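Local structure of ESSB (Geobacillus thermodenitrificans, 2YNQ) at residues Tyr107-Tyr112 with Asp135-Glu140; Ser25-Thr30 with Ala48-Met53; Leu95-Thr98 with Leu104-Tyr107. The protein forms an integral membrane component of the type VII secretion system, represented here by its extracellular helical fragment, and binds copies of itself. All coordinates share one frame; numbering follows the deposited sequence.

Interaction 1 (Tyr107-Tyr112 with Asp135-Glu140); sequences YALLKY and DQEIKE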
ATOM      1  N   TYR D 107      -8.960  -5.172  -5.122  1.00 40.06           N
ATOM      2  CA  TYR D 107      -7.597  -4.723  -4.837  1.00 39.44           C
ATOM      3  C   TYR D 107      -6.710  -4.748  -6.088  1.00 39.17           C
ATOM      4  O   TYR D 107      -5.921  -3.821  -6.336  1.00 39.61           O
ATOM      5  CB  TYR D 107      -6.983  -5.547  -3.725  1.00 39.44           C
ATOM      6  CG  TYR D 107      -5.693  -4.970  -3.247  1.00 39.05           C
ATOM      7  CD1 TYR D 107      -5.683  -3.849  -2.410  1.00 39.71           C
ATOM      8  CD2 TYR D 107      -4.480  -5.528  -3.632  1.00 36.75           C
ATOM      9  CE1 TYR D 107      -4.499  -3.302  -1.969  1.00 39.24           C
ATOM     10  CE2 TYR D 107      -3.277  -4.998  -3.183  1.00 36.73           C
ATOM     11  CZ  TYR D 107      -3.293  -3.887  -2.364  1.00 38.93           C
ATOM     12  OH  TYR D 107      -2.106  -3.336  -1.952  1.00 39.65           O
ATOM     13  N   ALA D 108      -6.864  -5.794  -6.894  1.00 38.47           N
ATOM     14  CA  ALA D 108      -6.121  -5.919  -8.132  1.00 38.26           C
ATOM     15  C   ALA D 108      -6.541  -4.849  -9.150  1.00 39.09           C
ATOM     16  O   ALA D 108      -5.706  -4.290  -9.864  1.00 38.13           O
ATOM     17  CB  ALA D 108      -6.299  -7.310  -8.692  1.00 38.45           C
ATOM     18  N   LEU D 109      -7.837  -4.541  -9.180  1.00 40.74           N
ATOM     19  CA  LEU D 109      -8.363  -3.462 -10.034  1.00 42.24           C
ATOM     20  C   LEU D 109      -7.718  -2.127  -9.665  1.00 43.23           C
ATOM     21  O   LEU D 109      -7.325  -1.346 -10.549  1.00 43.10           O
ATOM     22  CB  LEU D 109      -9.884  -3.384  -9.941  1.00 42.36           C
ATOM     23  CG  LEU D 109     -10.629  -4.427 -10.781  1.00 43.83           C
ATOM     24  CD1 LEU D 109     -12.088  -4.543 -10.343  1.00 44.26           C
ATOM     25  CD2 LEU D 109     -10.519  -4.170 -12.323  1.00 41.15           C
ATOM     26  N   LEU D 110      -7.583  -1.881  -8.357  1.00 44.18           N
ATOM     27  CA  LEU D 110      -6.872  -0.682  -7.884  1.00 44.83           C
ATOM     28  C   LEU D 110      -5.417  -0.620  -8.342  1.00 44.08           C
ATOM     29  O   LEU D 110      -4.973   0.418  -8.809  1.00 44.94           O
ATOM     30  CB  LEU D 110      -6.974  -0.541  -6.372  1.00 45.12           C
ATOM     31  CG  LEU D 110      -8.367  -0.098  -5.893  1.00 48.25           C
ATOM     32  CD1 LEU D 110      -8.475  -0.282  -4.380  1.00 50.25           C
ATOM     33  CD2 LEU D 110      -8.749   1.352  -6.320  1.00 47.98           C
ATOM     34  N   LYS D 111      -4.674  -1.720  -8.234  1.00 43.58           N
ATOM     35  CA  LYS D 111      -3.281  -1.730  -8.720  1.00 42.95           C
ATOM     36  C   LYS D 111      -3.250  -1.552 -10.235  1.00 42.75           C
ATOM     37  O   LYS D 111      -2.385  -0.866 -10.772  1.00 43.85           O
ATOM     38  CB  LYS D 111      -2.549  -3.013  -8.307  1.00 42.43           C
ATOM     39  CG  LYS D 111      -2.239  -3.122  -6.816  1.00 45.22           C
ATOM     40  CD  LYS D 111      -1.501  -1.883  -6.267  1.00 49.99           C
ATOM     41  CE  LYS D 111      -0.803  -2.135  -4.932  1.00 51.52           C
ATOM     42  NZ  LYS D 111       0.518  -2.886  -5.088  1.00 53.22           N
ATOM     43  N   TYR D 112      -4.218  -2.139 -10.928  1.00 41.94           N
ATOM     44  CA  TYR D 112      -4.277  -2.011 -12.369  1.00 41.83           C
ATOM     45  C   TYR D 112      -4.585  -0.560 -12.768  1.00 43.34           C
ATOM     46  O   TYR D 112      -4.055  -0.055 -13.770  1.00 43.42           O
ATOM     47  CB  TYR D 112      -5.309  -2.992 -12.940  1.00 41.25           C
ATOM     48  CG  TYR D 112      -5.450  -2.979 -14.436  1.00 39.79           C
ATOM     49  CD1 TYR D 112      -4.339  -3.008 -15.275  1.00 40.52           C
ATOM     50  CD2 TYR D 112      -6.702  -2.962 -15.015  1.00 41.52           C
ATOM     51  CE1 TYR D 112      -4.490  -3.014 -16.682  1.00 42.01           C
ATOM     52  CE2 TYR D 112      -6.872  -2.961 -16.400  1.00 42.76           C
ATOM     53  CZ  TYR D 112      -5.768  -2.987 -17.227  1.00 43.60           C
ATOM     54  OH  TYR D 112      -5.967  -2.966 -18.602  1.00 48.04           O
ATOM     55  N   ASP D 135     -13.208   2.054 -12.600  1.00 71.70           N
ATOM     56  CA  ASP D 135     -13.897   2.637 -11.468  1.00 74.25           C
ATOM     57  C   ASP D 135     -15.343   2.173 -11.382  1.00 74.84           C
ATOM     58  O   ASP D 135     -15.881   1.988 -10.289  1.00 75.08           O
ATOM     59  CB  ASP D 135     -13.806   4.156 -11.544  1.00 79.96           C
ATOM     60  CG  ASP D 135     -12.434   4.661 -11.174  1.00 81.92           C
ATOM     61  OD1 ASP D 135     -11.899   4.233 -10.119  1.00 83.27           O
ATOM     62  OD2 ASP D 135     -11.899   5.493 -11.928  1.00 87.38           O
ATOM     63  N   GLN D 136     -15.953   1.972 -12.543  1.00 75.81           N
ATOM     64  CA  GLN D 136     -17.311   1.460 -12.630  1.00 77.64           C
ATOM     65  C   GLN D 136     -17.378   0.017 -12.125  1.00 72.80           C
ATOM     66  O   GLN D 136     -18.268  -0.339 -11.347  1.00 73.61           O
ATOM     67  CB  GLN D 136     -17.848   1.623 -14.071  1.00 82.14           C
ATOM     68  CG  GLN D 136     -19.310   1.193 -14.300  1.00 87.70           C
ATOM     69  CD  GLN D 136     -20.276   1.695 -13.226  1.00 92.11           C
ATOM     70  OE1 GLN D 136     -20.738   0.915 -12.377  1.00 90.00           O
ATOM     71  NE2 GLN D 136     -20.575   2.998 -13.251  1.00 96.49           N
ATOM     72  N   GLU D 137     -16.416  -0.806 -12.534  1.00 68.42           N
ATOM     73  CA  GLU D 137     -16.315  -2.169 -12.000  1.00 64.54           C
ATOM     74  C   GLU D 137     -16.046  -2.217 -10.493  1.00 62.06           C
ATOM     75  O   GLU D 137     -16.651  -3.013  -9.761  1.00 60.95           O
ATOM     76  CB  GLU D 137     -15.260  -2.967 -12.739  1.00 62.49           C
ATOM     77  CG  GLU D 137     -15.296  -4.413 -12.372  1.00 60.21           C
ATOM     78  CD  GLU D 137     -14.484  -5.273 -13.296  1.00 59.81           C
ATOM     79  OE1 GLU D 137     -13.754  -4.715 -14.150  1.00 59.13           O
ATOM     80  OE2 GLU D 137     -14.584  -6.514 -13.164  1.00 60.32           O
ATOM     81  N   ILE D 138     -15.146  -1.359 -10.030  1.00 61.61           N
ATOM     82  CA  ILE D 138     -14.851  -1.283  -8.603  1.00 61.27           C
ATOM     83  C   ILE D 138     -16.120  -0.902  -7.846  1.00 63.98           C
ATOM     84  O   ILE D 138     -16.489  -1.570  -6.883  1.00 62.76           O
ATOM     85  CB  ILE D 138     -13.700  -0.289  -8.302  1.00 62.36           C
ATOM     86  CG1 ILE D 138     -12.353  -0.925  -8.669  1.00 59.98           C
ATOM     87  CG2 ILE D 138     -13.726   0.147  -6.828  1.00 63.64           C
ATOM     88  CD1 ILE D 138     -11.239   0.070  -8.892  1.00 61.69           C
ATOM     89  N   LYS D 139     -16.797   0.148  -8.309  1.00 67.92           N
ATOM     90  CA  LYS D 139     -18.015   0.607  -7.642  1.00 72.53           C
ATOM     91  C   LYS D 139     -19.097  -0.470  -7.629  1.00 72.00           C
ATOM     92  O   LYS D 139     -19.783  -0.654  -6.624  1.00 73.08           O
ATOM     93  CB  LYS D 139     -18.536   1.917  -8.235  1.00 78.22           C
ATOM     94  CG  LYS D 139     -19.370   2.682  -7.229  1.00 85.53           C
ATOM     95  CD  LYS D 139     -19.778   4.073  -7.694  1.00 93.33           C
ATOM     96  CE  LYS D 139     -20.487   4.784  -6.548  1.00 99.79           C
ATOM     97  NZ  LYS D 139     -20.994   6.114  -6.964  1.00109.44           N
ATOM     98  N   GLU D 140     -19.211  -1.209  -8.728  1.00 68.83           N
ATOM     99  CA  GLU D 140     -20.122  -2.343  -8.786  1.00 69.45           C
ATOM    100  C   GLU D 140     -19.851  -3.369  -7.667  1.00 64.31           C
ATOM    101  O   GLU D 140     -20.784  -3.765  -6.956  1.00 65.24           O
ATOM    102  CB  GLU D 140     -20.111  -2.984 -10.187  1.00 72.34           C
ATOM    103  CG  GLU D 140     -21.393  -3.742 -10.531  1.00 81.07           C
ATOM    104  CD  GLU D 140     -22.652  -2.988 -10.086  1.00 90.87           C
ATOM    105  OE1 GLU D 140     -22.876  -1.862 -10.591  1.00 97.69           O
ATOM    106  OE2 GLU D 140     -23.415  -3.507  -9.225  1.00 92.65           O
TER
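The carboxylate of Glu137 is the flat group of this contact, and it meets Leu109 through that leucine's two methyls. CD2 of Leu109 comes to OE1 of Glu137 at 3.8 Å. CD1 of Leu109 sits 3.9 Å from CD of Glu137, the carboxylate carbon, and also touches CG of the same glutamate. The two side chains cross at about a right angle. Glu137 reaches across because CG is anti to its backbone N (chi1 -170°) and the rest of the chain is extended. The other oxygen, OE2, belongs to a salt bridge with Arg97, so the charged end is held from another helix while its carbon chain lies on leucine.

Helix 102-118 and helix 124-152 form an antiparallel helical hairpin here. The axes of 107-112 and 135-140 come within 10.0 Å at 161°, and no hydrogen bond joins these two segments. Leu109 and Ile138 are the residues closest in backbone, CA to CA 7.0 Å. Ile138 points its longer branch at helix 102-118: CG1 of Ile138 meets CB of Leu109 at 3.7 Å, and CD1 of Ile138 goes on to CD2 of Leu110 at 3.8 Å. Leu110 starts off to one side and brings that methyl, with CG behind it, across the isoleucine at about a right angle. It also packs on Leu57 of the second subunit, while Leu109 is covered further by Leu93 and Tyr141.

Interaction 2 (Ser25-Thr30 with Ala48-Met53); sequences SDVITT and ASSYVM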
ATOM      1  N   SER D  25      12.744  -8.633   2.185  1.00 39.78           N
ATOM      2  CA  SER D  25      13.278  -7.959   1.005  1.00 40.70           C
ATOM      3  C   SER D  25      14.277  -8.859   0.307  1.00 40.98           C
ATOM      4  O   SER D  25      14.260  -9.004  -0.915  1.00 41.37           O
ATOM      5  CB  SER D  25      13.958  -6.627   1.362  1.00 41.30           C
ATOM      6  OG  SER D  25      13.124  -5.811   2.176  1.00 41.96           O
ATOM      7  N   ASP D  26      15.125  -9.497   1.097  1.00 41.91           N
ATOM      8  CA  ASP D  26      16.219 -10.291   0.564  1.00 42.52           C
ATOM      9  C   ASP D  26      15.718 -11.600  -0.034  1.00 41.07           C
ATOM     10  O   ASP D  26      16.308 -12.107  -0.993  1.00 41.63           O
ATOM     11  CB  ASP D  26      17.263 -10.529   1.655  1.00 44.05           C
ATOM     12  CG  ASP D  26      18.677 -10.596   1.112  1.00 49.74           C
ATOM     13  OD1 ASP D  26      18.855 -10.761  -0.132  1.00 56.32           O
ATOM     14  OD2 ASP D  26      19.624 -10.497   1.934  1.00 55.30           O
ATOM     15  N   VAL D  27      14.633 -12.141   0.529  1.00 39.39           N
ATOM     16  CA  VAL D  27      13.963 -13.300  -0.043  1.00 38.11           C
ATOM     17  C   VAL D  27      13.474 -12.954  -1.435  1.00 38.21           C
ATOM     18  O   VAL D  27      13.671 -13.725  -2.372  1.00 38.58           O
ATOM     19  CB  VAL D  27      12.746 -13.736   0.806  1.00 38.22           C
ATOM     20  CG1 VAL D  27      11.867 -14.715   0.037  1.00 34.96           C
ATOM     21  CG2 VAL D  27      13.195 -14.329   2.131  1.00 36.96           C
ATOM     22  N   ILE D  28      12.855 -11.777  -1.549  1.00 38.11           N
ATOM     23  CA  ILE D  28      12.282 -11.274  -2.790  1.00 37.91           C
ATOM     24  C   ILE D  28      13.334 -11.127  -3.881  1.00 39.21           C
ATOM     25  O   ILE D  28      13.139 -11.665  -4.955  1.00 38.55           O
ATOM     26  CB  ILE D  28      11.488  -9.952  -2.562  1.00 38.29           C
ATOM     27  CG1 ILE D  28      10.155 -10.279  -1.879  1.00 36.95           C
ATOM     28  CG2 ILE D  28      11.256  -9.169  -3.881  1.00 35.79           C
ATOM     29  CD1 ILE D  28       9.503  -9.101  -1.145  1.00 34.25           C
ATOM     30  N   THR D  29      14.452 -10.450  -3.603  1.00 40.37           N
ATOM     31  CA  THR D  29      15.491 -10.315  -4.616  1.00 42.58           C
ATOM     32  C   THR D  29      16.203 -11.628  -4.944  1.00 42.48           C
ATOM     33  O   THR D  29      16.639 -11.839  -6.078  1.00 43.52           O
ATOM     34  CB  THR D  29      16.512  -9.198  -4.303  1.00 43.69           C
ATOM     35  OG1 THR D  29      17.102  -9.449  -3.044  1.00 46.62           O
ATOM     36  CG2 THR D  29      15.824  -7.836  -4.256  1.00 44.98           C
ATOM     37  N   THR D  30      16.282 -12.532  -3.978  1.00 42.20           N
ATOM     38  CA  THR D  30      16.846 -13.860  -4.250  1.00 41.74           C
ATOM     39  C   THR D  30      16.040 -14.605  -5.311  1.00 41.53           C
ATOM     40  O   THR D  30      16.600 -15.315  -6.142  1.00 41.40           O
ATOM     41  CB  THR D  30      16.950 -14.689  -2.956  1.00 41.46           C
ATOM     42  OG1 THR D  30      17.892 -14.050  -2.094  1.00 40.94           O
ATOM     43  CG2 THR D  30      17.418 -16.125  -3.228  1.00 40.05           C
ATOM     44  N   ALA D  48       5.460 -15.529  -1.085  1.00 35.32           N
ATOM     45  CA  ALA D  48       4.167 -14.913  -0.938  1.00 35.25           C
ATOM     46  C   ALA D  48       4.079 -14.256   0.416  1.00 35.53           C
ATOM     47  O   ALA D  48       3.587 -13.127   0.518  1.00 36.02           O
ATOM     48  CB  ALA D  48       3.054 -15.924  -1.146  1.00 34.86           C
ATOM     49  N   SER D  49       4.591 -14.918   1.450  1.00 36.02           N
ATOM     50  CA  SER D  49       4.571 -14.295   2.775  1.00 36.67           C
ATOM     51  C   SER D  49       5.397 -13.058   2.713  1.00 36.21           C
ATOM     52  O   SER D  49       4.994 -12.026   3.239  1.00 36.62           O
ATOM     53  CB  SER D  49       5.094 -15.195   3.906  1.00 36.69           C
ATOM     54  OG  SER D  49       4.373 -16.404   3.955  1.00 38.79           O
ATOM     55  N   SER D  50       6.535 -13.142   2.035  1.00 36.46           N
ATOM     56  CA  SER D  50       7.443 -12.009   2.013  1.00 37.14           C
ATOM     57  C   SER D  50       6.790 -10.825   1.299  1.00 37.60           C
ATOM     58  O   SER D  50       6.878  -9.696   1.788  1.00 38.77           O
ATOM     59  CB  SER D  50       8.783 -12.371   1.393  1.00 36.99           C
ATOM     60  OG  SER D  50       9.442 -13.340   2.187  1.00 38.43           O
ATOM     61  N   TYR D  51       6.106 -11.074   0.181  1.00 36.61           N
ATOM     62  CA  TYR D  51       5.407  -9.988  -0.490  1.00 36.72           C
ATOM     63  C   TYR D  51       4.280  -9.446   0.356  1.00 37.83           C
ATOM     64  O   TYR D  51       4.149  -8.224   0.529  1.00 38.56           O
ATOM     65  CB  TYR D  51       4.879 -10.411  -1.861  1.00 35.58           C
ATOM     66  CG  TYR D  51       5.923 -10.413  -2.948  1.00 33.35           C
ATOM     67  CD1 TYR D  51       6.579  -9.235  -3.324  1.00 31.69           C
ATOM     68  CD2 TYR D  51       6.253 -11.588  -3.600  1.00 32.16           C
ATOM     69  CE1 TYR D  51       7.535  -9.234  -4.358  1.00 32.83           C
ATOM     70  CE2 TYR D  51       7.195 -11.609  -4.618  1.00 32.88           C
ATOM     71  CZ  TYR D  51       7.833 -10.436  -4.994  1.00 34.48           C
ATOM     72  OH  TYR D  51       8.762 -10.497  -6.005  1.00 36.64           O
ATOM     73  N   VAL D  52       3.476 -10.342   0.913  1.00 38.59           N
ATOM     74  CA  VAL D  52       2.310  -9.893   1.641  1.00 39.83           C
ATOM     75  C   VAL D  52       2.718  -9.104   2.887  1.00 40.75           C
ATOM     76  O   VAL D  52       2.035  -8.158   3.264  1.00 41.35           O
ATOM     77  CB  VAL D  52       1.308 -11.065   1.943  1.00 40.62           C
ATOM     78  CG1 VAL D  52       1.225 -11.378   3.425  1.00 40.85           C
ATOM     79  CG2 VAL D  52      -0.073 -10.674   1.493  1.00 42.06           C
ATOM     80  N   MET D  53       3.847  -9.469   3.498  1.00 40.67           N
ATOM     81  CA  MET D  53       4.288  -8.796   4.712  1.00 41.82           C
ATOM     82  C   MET D  53       4.775  -7.387   4.416  1.00 41.68           C
ATOM     83  O   MET D  53       4.794  -6.515   5.312  1.00 42.29           O
ATOM     84  CB  MET D  53       5.405  -9.581   5.417  1.00 42.36           C
ATOM     85  CG  MET D  53       4.968 -10.900   6.050  1.00 45.64           C
ATOM     86  SD  MET D  53       3.883 -10.663   7.476  1.00 56.89           S
ATOM     87  CE  MET D  53       4.956  -9.663   8.509  1.00 51.80           C
TER
HETATM   88  O   HOH W   1      10.802 -12.453  -6.129  1.00 37.17           O
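Ile28 and Ser50 mark the nearest backbone approach, with 6.9 Å between their CA atoms. The axes of 25-30 and 48-53 approach to 8.9 Å, with 127° between their directions, an oblique crossing. Here Ile28 lays its longer branch over one face of the Tyr51 ring: CG1 is anti to the carbonyl carbon (chi1 -75°), which leaves CG2 for the phenol oxygen. CG1 of Ile28 lies 3.9 Å from the centroid of the Tyr51 ring and 16° off its normal, a CH-pi contact, and CD1 of Ile28 reaches CD1 of Tyr51 at 3.6 Å. CG2 of Ile28 touches OH of Tyr51 at 3.5 Å.

The contact sets helix 24-31 against helix 41-53 in the all-helical extracellular fragment. A water bridges the pair, donating to the backbone O of Ile28 (2.7 Å) and hydrogen-bonding OH of Tyr51 (2.8 Å). Swapping Tyr51 for an alanine removes the ring, and would probably leave Ile28 without the face it rests on and the water without its phenol partner. Elsewhere CG1 of Val27 packs against OG of Ser50 at 3.5 Å; that hydroxyl hydrogen-bonds the backbone O of Glu46, one turn back. Phe19 of helix 7-19 also touches Ser50.

Interaction 3 (Leu95-Thr98 with Leu104-Tyr107); sequences LART and LIVY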
ATOM      1  N   LEU D  95      -6.302 -14.022 -11.781  1.00 46.00           N
ATOM      2  CA  LEU D  95      -6.294 -15.019 -10.699  1.00 45.96           C
ATOM      3  C   LEU D  95      -7.408 -14.754  -9.690  1.00 46.15           C
ATOM      4  O   LEU D  95      -8.135 -15.673  -9.301  1.00 46.81           O
ATOM      5  CB  LEU D  95      -4.958 -15.002  -9.987  1.00 45.47           C
ATOM      6  CG  LEU D  95      -4.461 -16.175  -9.153  1.00 47.46           C
ATOM      7  CD1 LEU D  95      -4.908 -17.543  -9.678  1.00 50.06           C
ATOM      8  CD2 LEU D  95      -2.965 -16.111  -9.202  1.00 48.92           C
ATOM      9  N   ALA D  96      -7.552 -13.491  -9.293  1.00 45.51           N
ATOM     10  CA  ALA D  96      -8.582 -13.095  -8.340  1.00 45.84           C
ATOM     11  C   ALA D  96      -9.952 -13.481  -8.859  1.00 47.20           C
ATOM     12  O   ALA D  96     -10.806 -13.963  -8.102  1.00 48.00           O
ATOM     13  CB  ALA D  96      -8.520 -11.591  -8.081  1.00 45.26           C
ATOM     14  N   ARG D  97     -10.165 -13.271 -10.154  1.00 47.44           N
ATOM     15  CA  ARG D  97     -11.446 -13.607 -10.743  1.00 48.82           C
ATOM     16  C   ARG D  97     -11.691 -15.118 -10.754  1.00 49.74           C
ATOM     17  O   ARG D  97     -12.814 -15.571 -10.512  1.00 51.12           O
ATOM     18  CB  ARG D  97     -11.536 -13.054 -12.150  1.00 49.09           C
ATOM     19  CG  ARG D  97     -11.522 -11.544 -12.255  1.00 47.80           C
ATOM     20  CD  ARG D  97     -12.023 -11.227 -13.633  1.00 48.65           C
ATOM     21  NE  ARG D  97     -11.652  -9.916 -14.140  1.00 49.71           N
ATOM     22  CZ  ARG D  97     -12.290  -8.789 -13.844  1.00 48.98           C
ATOM     23  NH1 ARG D  97     -13.324  -8.808 -13.001  1.00 50.11           N
ATOM     24  NH2 ARG D  97     -11.879  -7.645 -14.382  1.00 47.22           N
ATOM     25  N   THR D  98     -10.643 -15.892 -11.019  1.00 49.26           N
ATOM     26  CA  THR D  98     -10.747 -17.342 -11.014  1.00 50.57           C
ATOM     27  C   THR D  98     -11.111 -17.815  -9.608  1.00 50.88           C
ATOM     28  O   THR D  98     -11.946 -18.700  -9.445  1.00 52.03           O
ATOM     29  CB  THR D  98      -9.415 -17.988 -11.450  1.00 50.53           C
ATOM     30  OG1 THR D  98      -9.013 -17.437 -12.703  1.00 51.34           O
ATOM     31  CG2 THR D  98      -9.542 -19.498 -11.596  1.00 51.18           C
ATOM     32  N   LEU D 104     -10.311  -9.207  -3.417  1.00 42.21           N
ATOM     33  CA  LEU D 104      -9.056  -9.378  -4.105  1.00 40.62           C
ATOM     34  C   LEU D 104      -9.168  -8.849  -5.529  1.00 39.98           C
ATOM     35  O   LEU D 104      -8.221  -8.253  -6.043  1.00 39.92           O
ATOM     36  CB  LEU D 104      -8.557 -10.836  -4.048  1.00 40.04           C
ATOM     37  CG  LEU D 104      -8.070 -11.376  -2.686  1.00 39.92           C
ATOM     38  CD1 LEU D 104      -7.341 -12.703  -2.854  1.00 39.84           C
ATOM     39  CD2 LEU D 104      -7.183 -10.414  -1.931  1.00 36.35           C
ATOM     40  N   ILE D 105     -10.317  -9.042  -6.161  1.00 40.20           N
ATOM     41  CA  ILE D 105     -10.556  -8.466  -7.486  1.00 40.28           C
ATOM     42  C   ILE D 105     -10.493  -6.957  -7.369  1.00 40.71           C
ATOM     43  O   ILE D 105      -9.797  -6.295  -8.141  1.00 41.18           O
ATOM     44  CB  ILE D 105     -11.914  -8.897  -8.104  1.00 41.51           C
ATOM     45  CG1 ILE D 105     -11.962 -10.426  -8.272  1.00 41.24           C
ATOM     46  CG2 ILE D 105     -12.154  -8.171  -9.432  1.00 40.46           C
ATOM     47  CD1 ILE D 105     -13.356 -11.020  -8.621  1.00 40.10           C
ATOM     48  N   VAL D 106     -11.173  -6.407  -6.374  1.00 41.07           N
ATOM     49  CA  VAL D 106     -11.134  -4.968  -6.196  1.00 41.46           C
ATOM     50  C   VAL D 106      -9.706  -4.484  -5.977  1.00 40.66           C
ATOM     51  O   VAL D 106      -9.280  -3.490  -6.581  1.00 41.18           O
ATOM     52  CB  VAL D 106     -12.032  -4.493  -5.038  1.00 42.47           C
ATOM     53  CG1 VAL D 106     -11.739  -3.051  -4.724  1.00 41.67           C
ATOM     54  CG2 VAL D 106     -13.497  -4.689  -5.387  1.00 42.18           C
ATOM     55  N   TYR D 107      -8.960  -5.172  -5.122  1.00 40.06           N
ATOM     56  CA  TYR D 107      -7.597  -4.723  -4.837  1.00 39.44           C
ATOM     57  C   TYR D 107      -6.710  -4.748  -6.088  1.00 39.17           C
ATOM     58  O   TYR D 107      -5.921  -3.821  -6.336  1.00 39.61           O
ATOM     59  CB  TYR D 107      -6.983  -5.547  -3.725  1.00 39.44           C
ATOM     60  CG  TYR D 107      -5.693  -4.970  -3.247  1.00 39.05           C
ATOM     61  CD1 TYR D 107      -5.683  -3.849  -2.410  1.00 39.71           C
ATOM     62  CD2 TYR D 107      -4.480  -5.528  -3.632  1.00 36.75           C
ATOM     63  CE1 TYR D 107      -4.499  -3.302  -1.969  1.00 39.24           C
ATOM     64  CE2 TYR D 107      -3.277  -4.998  -3.183  1.00 36.73           C
ATOM     65  CZ  TYR D 107      -3.293  -3.887  -2.364  1.00 38.93           C
ATOM     66  OH  TYR D 107      -2.106  -3.336  -1.952  1.00 39.65           O
TER
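A short turn links helix 89-99 to helix 102-118 as a helical hairpin, and Ala96 and Ile105 meet where the chain has just doubled back. Their CA atoms lie only 5.1 Å apart, a closeness that the small alanine allows. The methyl CB of Ala96 points toward the second helix and touches CG1 of Ile105 at 3.6 Å. It also reaches the backbone of Leu104, whose carbonyl carbon C is 3.8 Å from CB of Ala96; the CB atoms of the same two residues are 4.1 Å apart.

Ile105 carries most of the other side. With CG1 anti to its own carbonyl carbon (chi1 -61°), it sends CD1 along the first helix to CA of Arg97, 3.9 Å away. Its CG2 branch faces the arginine end, where NH1 of Arg97 comes to CG2 of Ile105 at 3.8 Å. The two side chains cross at about a right angle, and Tyr141 of helix 124-152 packs on both.

No hydrogen bond joins 95-98 to 104-107, so van der Waals contact, chiefly of Ala96 and Ile105, carries this meeting. The guanidinium touches the isoleucine in the same way, while its salt bridge is to Glu137 of helix 124-152.

In the fold
Interactions 1 and 3 are neighbours, with centres 10 Å apart. They share Tyr107 and helix 102-118, which turns back on helix 89-99 in one and on helix 124-152 in the other. A salt bridge ties them directly, NH1 of Arg97 to OE2 of Glu137 at 2.6 Å. Interaction 2 comes earlier, its centre 25 Å from that of interaction 1 and 21 Å from that of interaction 3. Within the chain it touches neither, but across the dimer Ser25 hydrogen-bonds Asp135 of the second subunit. The Leu104 side chain of interaction 3 lies about 8 Å from a bound sodium ion and packs on Val65, which belongs to a sodium site with Arg62 and Asn67.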